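Local coordinates for Low molecular weight phosphotyrosine protein phosphatase 1 (Drosophila melanogaster, PDB 7CUY) that probably removes phosphate from phosphotyrosine residues of proteins and from small aryl and acyl phosphates, as low molecular weight tyrosine phosphatases do, at residues L107-D112 with N119-D124; V5-L10 with V143-F148. All coordinates share one frame; numbering follows the deposited sequence.

Contact 1. Residues L107-D112 with N119-D124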
loop_
_atom_site.group_PDB
_atom_site.type_symbol
_atom_site.label_atom_id
_atom_site.label_comp_id
_atom_site.label_asym_id
_atom_site.label_seq_id
_atom_site.Cartn_x
_atom_site.Cartn_y
_atom_site.Cartn_z
ATOM N N LEU A 107 -1.163 -3.219 -12.556
ATOM C CA LEU A 107 -0.136 -3.490 -11.550
ATOM C C LEU A 107 0.899 -2.371 -11.558
ATOM O O LEU A 107 1.600 -2.168 -12.559
ATOM C CB LEU A 107 0.562 -4.827 -11.797
ATOM C CG LEU A 107 -0.309 -6.035 -12.113
ATOM C CD1 LEU A 107 0.553 -7.308 -12.143
ATOM C CD2 LEU A 107 -1.464 -6.163 -11.127
ATOM N N LEU A 108 1.016 -1.664 -10.447
ATOM C CA LEU A 108 1.906 -0.520 -10.367
ATOM C C LEU A 108 2.776 -0.660 -9.132
ATOM O O LEU A 108 2.430 -1.351 -8.179
ATOM C CB LEU A 108 1.110 0.805 -10.323
ATOM C CG LEU A 108 0.141 0.969 -11.506
ATOM C CD1 LEU A 108 -0.839 2.084 -11.239
ATOM C CD2 LEU A 108 0.901 1.185 -12.836
ATOM N N MET A 109 3.914 0.000 -9.149
ATOM C CA MET A 109 4.723 0.107 -7.951
ATOM C C MET A 109 4.501 1.499 -7.372
ATOM O O MET A 109 4.604 2.495 -8.097
ATOM C CB MET A 109 6.199 -0.145 -8.265
ATOM C CG MET A 109 6.971 -0.413 -7.007
ATOM S SD MET A 109 8.693 -0.788 -7.292
ATOM C CE MET A 109 9.297 0.847 -7.729
ATOM N N LEU A 110 4.141 1.563 -6.081
ATOM C CA LEU A 110 3.653 2.830 -5.525
ATOM C C LEU A 110 4.685 3.949 -5.689
ATOM O O LEU A 110 4.332 5.085 -6.031
ATOM C CB LEU A 110 3.269 2.648 -4.053
ATOM C CG LEU A 110 2.728 3.915 -3.362
ATOM C CD1 LEU A 110 1.599 4.512 -4.149
ATOM C CD2 LEU A 110 2.268 3.626 -1.943
ATOM N N GLY A 111 5.968 3.641 -5.495
ATOM C CA GLY A 111 6.975 4.681 -5.537
ATOM C C GLY A 111 7.292 5.208 -6.927
ATOM O O GLY A 111 8.065 6.162 -7.038
ATOM N N ASP A 112 6.735 4.616 -7.983
ATOM C CA ASP A 112 6.899 5.230 -9.299
ATOM C C ASP A 112 6.108 6.535 -9.426
ATOM O O ASP A 112 6.195 7.212 -10.460
ATOM C CB ASP A 112 6.490 4.251 -10.409
ATOM C CG ASP A 112 7.584 3.212 -10.719
ATOM O OD1 ASP A 112 8.744 3.412 -10.306
ATOM O OD2 ASP A 112 7.282 2.195 -11.388
ATOM N N ASN A 119 14.548 7.238 -4.501
ATOM C CA ASN A 119 13.725 7.046 -3.312
ATOM C C ASN A 119 12.473 6.238 -3.611
ATOM O O ASN A 119 11.522 6.250 -2.815
ATOM C CB ASN A 119 13.330 8.385 -2.687
ATOM C CG ASN A 119 14.517 9.154 -2.123
ATOM O OD1 ASN A 119 14.362 10.288 -1.659
ATOM N ND2 ASN A 119 15.716 8.566 -2.205
ATOM N N ARG A 120 12.447 5.535 -4.738
ATOM C CA ARG A 120 11.189 4.954 -5.185
ATOM C C ARG A 120 10.892 3.605 -4.548
ATOM O O ARG A 120 9.726 3.206 -4.514
ATOM C CB ARG A 120 11.176 4.823 -6.698
ATOM C CG ARG A 120 11.983 3.677 -7.243
ATOM C CD ARG A 120 12.034 3.836 -8.723
ATOM N NE ARG A 120 12.760 2.775 -9.397
ATOM C CZ ARG A 120 12.225 2.011 -10.342
ATOM N NH1 ARG A 120 10.959 2.200 -10.698
ATOM N NH2 ARG A 120 12.957 1.071 -10.935
ATOM N N ILE A 121 11.903 2.910 -4.038
ATOM C CA ILE A 121 11.690 1.636 -3.359
ATOM C C ILE A 121 11.242 1.918 -1.930
ATOM O O ILE A 121 11.896 2.665 -1.191
ATOM C CB ILE A 121 12.960 0.773 -3.384
ATOM C CG1 ILE A 121 13.419 0.542 -4.826
ATOM C CG2 ILE A 121 12.738 -0.559 -2.669
ATOM C CD1 ILE A 121 12.565 -0.412 -5.616
ATOM N N ILE A 122 10.101 1.361 -1.546
ATOM C CA ILE A 122 9.672 1.427 -0.155
ATOM C C ILE A 122 10.160 0.148 0.511
ATOM O O ILE A 122 9.607 -0.939 0.305
ATOM C CB ILE A 122 8.163 1.633 -0.019
ATOM C CG1 ILE A 122 7.798 3.034 -0.561
ATOM C CG2 ILE A 122 7.779 1.493 1.429
ATOM C CD1 ILE A 122 6.358 3.185 -1.091
ATOM N N GLU A 123 11.213 0.288 1.314
ATOM C CA GLU A 123 11.937 -0.853 1.860
ATOM C C GLU A 123 11.206 -1.466 3.043
ATOM O O GLU A 123 10.616 -0.763 3.865
ATOM C CB GLU A 123 13.336 -0.433 2.315
ATOM C CG GLU A 123 14.151 0.292 1.270
ATOM C CD GLU A 123 14.916 -0.677 0.407
ATOM O OE1 GLU A 123 14.635 -1.895 0.526
ATOM O OE2 GLU A 123 15.785 -0.228 -0.386
ATOM N N ASP A 124 11.273 -2.776 3.126
ATOM C CA ASP A 124 10.796 -3.584 4.235
ATOM C C ASP A 124 11.464 -3.130 5.535
ATOM O O ASP A 124 12.675 -3.317 5.693
ATOM C CB ASP A 124 11.119 -5.042 3.916
ATOM C CG ASP A 124 10.512 -6.017 4.901
ATOM O OD1 ASP A 124 10.002 -5.581 5.960
ATOM O OD2 ASP A 124 10.573 -7.226 4.599
HETATM O O HOH W 1 7.535 1.568 -4.317
#
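In the loop that leaves the edge strand 106-109 of the parallel sheet and runs on toward the probable proton-donor aspartate of this phosphatase, Asp112 and Arg120 form a salt bridge. Arg120 NH1 lies 2.6 Å from Asp112 OD1 and donates to the syn lone pair of that oxygen. The acceptor sits almost exactly in the guanidinium plane and the two flat groups are nearly coplanar, though the bond itself is bent, 135° at the hydrogen. The two side chains run alongside each other, pointing the same way. Arg120 gets there with CG wedged between its own backbone N and carbonyl carbon (chi1 77°) and the chain then extended as far as NE. Met109 comes across this arm at about a right angle: its terminal methyl CE lies over one guanidinium face, 3.7 Å from Arg120 NH1, and also touches Ile121 CD1 at 4.1 Å. Putting an alanine in place of Arg120 would probably leave the Asp112 carboxylate without its positive mate in this contact and the Met109 methyl without the flat group it lies on. Deeper in, the 3-10 turn at 110-112 meets the loop through Leu110 CD2 and Ile122 CD1, 4.2 Å apart. The carbonyl of Ile122 accepts a hydrogen bond from Arg15, probably an active-site residue, which ties this part of the loop to the catalytic region; Asp124, the likely proton donor, follows two residues on. Where the backbones come closest, Gly111 CA makes a CH...O contact of 3.3 Å with Arg120 O, nearly straight at 167°. A water spans the same place, accepting from Gly111 N at 2.9 Å and donating to Arg120 O at 2.7 Å.

Contact 2. Residues V5-L10 with V143-F148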
loop_
_atom_site.group_PDB
_atom_site.type_symbol
_atom_site.label_atom_id
_atom_site.label_comp_id
_atom_site.label_asym_id
_atom_site.label_seq_id
_atom_site.Cartn_x
_atom_site.Cartn_y
_atom_site.Cartn_z
ATOM N N VAL A 5 -8.625 0.512 -5.157
ATOM C CA VAL A 5 -7.164 0.473 -5.052
ATOM C C VAL A 5 -6.793 -0.539 -3.973
ATOM O O VAL A 5 -7.385 -0.527 -2.887
ATOM C CB VAL A 5 -6.581 1.859 -4.695
ATOM C CG1 VAL A 5 -5.099 1.751 -4.315
ATOM C CG2 VAL A 5 -6.737 2.839 -5.852
ATOM N N LEU A 6 -5.809 -1.394 -4.256
ATOM C CA LEU A 6 -5.337 -2.418 -3.316
ATOM C C LEU A 6 -3.844 -2.254 -3.085
ATOM O O LEU A 6 -3.059 -2.341 -4.036
ATOM C CB LEU A 6 -5.633 -3.822 -3.849
ATOM C CG LEU A 6 -5.288 -5.008 -2.935
ATOM C CD1 LEU A 6 -6.135 -4.990 -1.641
ATOM C CD2 LEU A 6 -5.447 -6.339 -3.668
ATOM N N MET A 7 -3.436 -2.011 -1.839
ATOM C CA MET A 7 -2.009 -1.934 -1.517
ATOM C C MET A 7 -1.487 -3.293 -1.063
ATOM O O MET A 7 -2.069 -3.910 -0.176
ATOM C CB MET A 7 -1.742 -0.901 -0.423
ATOM C CG MET A 7 -2.299 0.470 -0.733
ATOM S SD MET A 7 -1.455 1.257 -2.102
ATOM C CE MET A 7 -2.092 2.957 -1.950
ATOM N N ILE A 8 -0.358 -3.729 -1.630
ATOM C CA ILE A 8 0.216 -5.050 -1.374
ATOM C C ILE A 8 1.638 -4.874 -0.863
ATOM O O ILE A 8 2.422 -4.107 -1.441
ATOM C CB ILE A 8 0.246 -5.908 -2.663
ATOM C CG1 ILE A 8 -1.159 -6.161 -3.207
ATOM C CG2 ILE A 8 1.009 -7.202 -2.455
ATOM C CD1 ILE A 8 -2.109 -6.708 -2.175
ATOM N N CYS A 9 1.993 -5.612 0.181
ATOM C CA CYS A 9 3.405 -5.820 0.476
ATOM C C CYS A 9 3.583 -7.293 0.835
ATOM O O CYS A 9 2.673 -8.112 0.646
ATOM C CB CYS A 9 3.900 -4.861 1.562
ATOM S SG CYS A 9 3.153 -5.089 3.191
ATOM N N LEU A 10 4.768 -7.639 1.344
ATOM C CA LEU A 10 5.083 -9.056 1.522
ATOM C C LEU A 10 4.205 -9.685 2.600
ATOM O O LEU A 10 3.675 -10.787 2.406
ATOM C CB LEU A 10 6.565 -9.237 1.852
ATOM C CG LEU A 10 7.066 -10.666 2.123
ATOM C CD1 LEU A 10 6.705 -11.607 0.972
ATOM C CD2 LEU A 10 8.566 -10.679 2.349
ATOM N N VAL A 143 3.932 11.155 -0.210
ATOM C CA VAL A 143 4.263 11.777 -1.485
ATOM C C VAL A 143 3.710 10.960 -2.649
ATOM O O VAL A 143 3.103 11.507 -3.575
ATOM C CB VAL A 143 5.783 11.977 -1.601
ATOM C CG1 VAL A 143 6.164 12.451 -3.014
ATOM C CG2 VAL A 143 6.283 12.974 -0.520
ATOM N N ALA A 144 3.924 9.643 -2.630
ATOM C CA ALA A 144 3.481 8.797 -3.736
ATOM C C ALA A 144 1.963 8.814 -3.883
ATOM O O ALA A 144 1.433 8.925 -4.993
ATOM C CB ALA A 144 3.978 7.359 -3.527
ATOM N N CYS A 145 1.241 8.678 -2.769
ATOM C CA CYS A 145 -0.212 8.586 -2.847
ATOM C C CYS A 145 -0.817 9.857 -3.424
ATOM O O CYS A 145 -1.694 9.796 -4.291
ATOM C CB CYS A 145 -0.803 8.305 -1.463
ATOM S SG CYS A 145 -0.599 6.589 -0.867
ATOM N N ALA A 146 -0.377 11.017 -2.935
ATOM C CA ALA A 146 -0.837 12.283 -3.495
ATOM C C ALA A 146 -0.630 12.331 -5.005
ATOM O O ALA A 146 -1.563 12.623 -5.766
ATOM C CB ALA A 146 -0.098 13.432 -2.813
ATOM N N ALA A 147 0.595 12.031 -5.456
ATOM C CA ALA A 147 0.918 12.147 -6.875
ATOM C C ALA A 147 0.066 11.200 -7.714
ATOM O O ALA A 147 -0.490 11.603 -8.744
ATOM C CB ALA A 147 2.407 11.884 -7.102
ATOM N N PHE A 148 -0.061 9.937 -7.284
ATOM C CA PHE A 148 -0.961 9.009 -7.969
ATOM C C PHE A 148 -2.388 9.542 -8.014
ATOM O O PHE A 148 -3.044 9.523 -9.065
ATOM C CB PHE A 148 -0.963 7.646 -7.279
ATOM C CG PHE A 148 -2.016 6.710 -7.816
ATOM C CD1 PHE A 148 -3.171 6.461 -7.106
ATOM C CD2 PHE A 148 -1.848 6.100 -9.047
ATOM C CE1 PHE A 148 -4.155 5.604 -7.600
ATOM C CE2 PHE A 148 -2.812 5.247 -9.552
ATOM C CZ PHE A 148 -3.976 5.000 -8.821
#
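Met7 sets out from its strand with CG anti to the carbonyl carbon (chi1 -54°), bends at chi2 (-68°) and is extended at the last torsion, which carries its methyl toward the helix; Phe148, with CG anti to the backbone N (chi1 172°), sends its ring the other way, toward Val5. Two apolar touches result. At one, Met7 CE stands 4.1 Å from Cys145 SG, a methyl against a thiol sulfur, with no hydrogen bond involved. At the other, one branch of Val5 meets the ring: Val5 CG2 approaches Phe148 CE1 to 4.2 Å, obliquely, as the two side chains slide past each other in opposite directions. The backbones themselves stay well apart, the nearest CA atoms being those of Met7 and Cys145 at 10.8 Å, and both touches are made by the far ends of side chains. All four residues are buried. Neighbouring parts of the fold complete the packing: Met23 of helix 15-29 touches both Met7 and Cys145, while the Phe148 ring makes T-shaped contacts with Phe85, Tyr83 and Phe113. On the strand side, backbone hydrogen bonds join Val5 to strand 35-41 and Leu6 to strand 83-86, placing this segment inside the sheet. Cys9, probably the catalytic nucleophile, lies two residues beyond Met7, at the end of the strand. This is a helix packed by apolar side chains against the central parallel sheet of an alpha/beta phosphatase, on the strand that leads into its phosphate-binding loop.

In the fold
The two contacts have centres about 8 Å apart, and both reach one parallel four-stranded sheet, contact 2 through strand 3-9 and contact 1 through the end of the outermost strand 106-109, with strand 83-86 between them. Along the chain contact 1 is nested within the loop closed by contact 2: its loop 119-124 leads on to helix 132-153, which contributes residues 143-148. They also touch directly, as Leu108 packs on Phe148 and Leu110 on Ala144 and Cys145. In consequence, the strand ending at the probable nucleophile and the loop that carries the probable proton donor are packed, by way of the C-terminal helix, into one body.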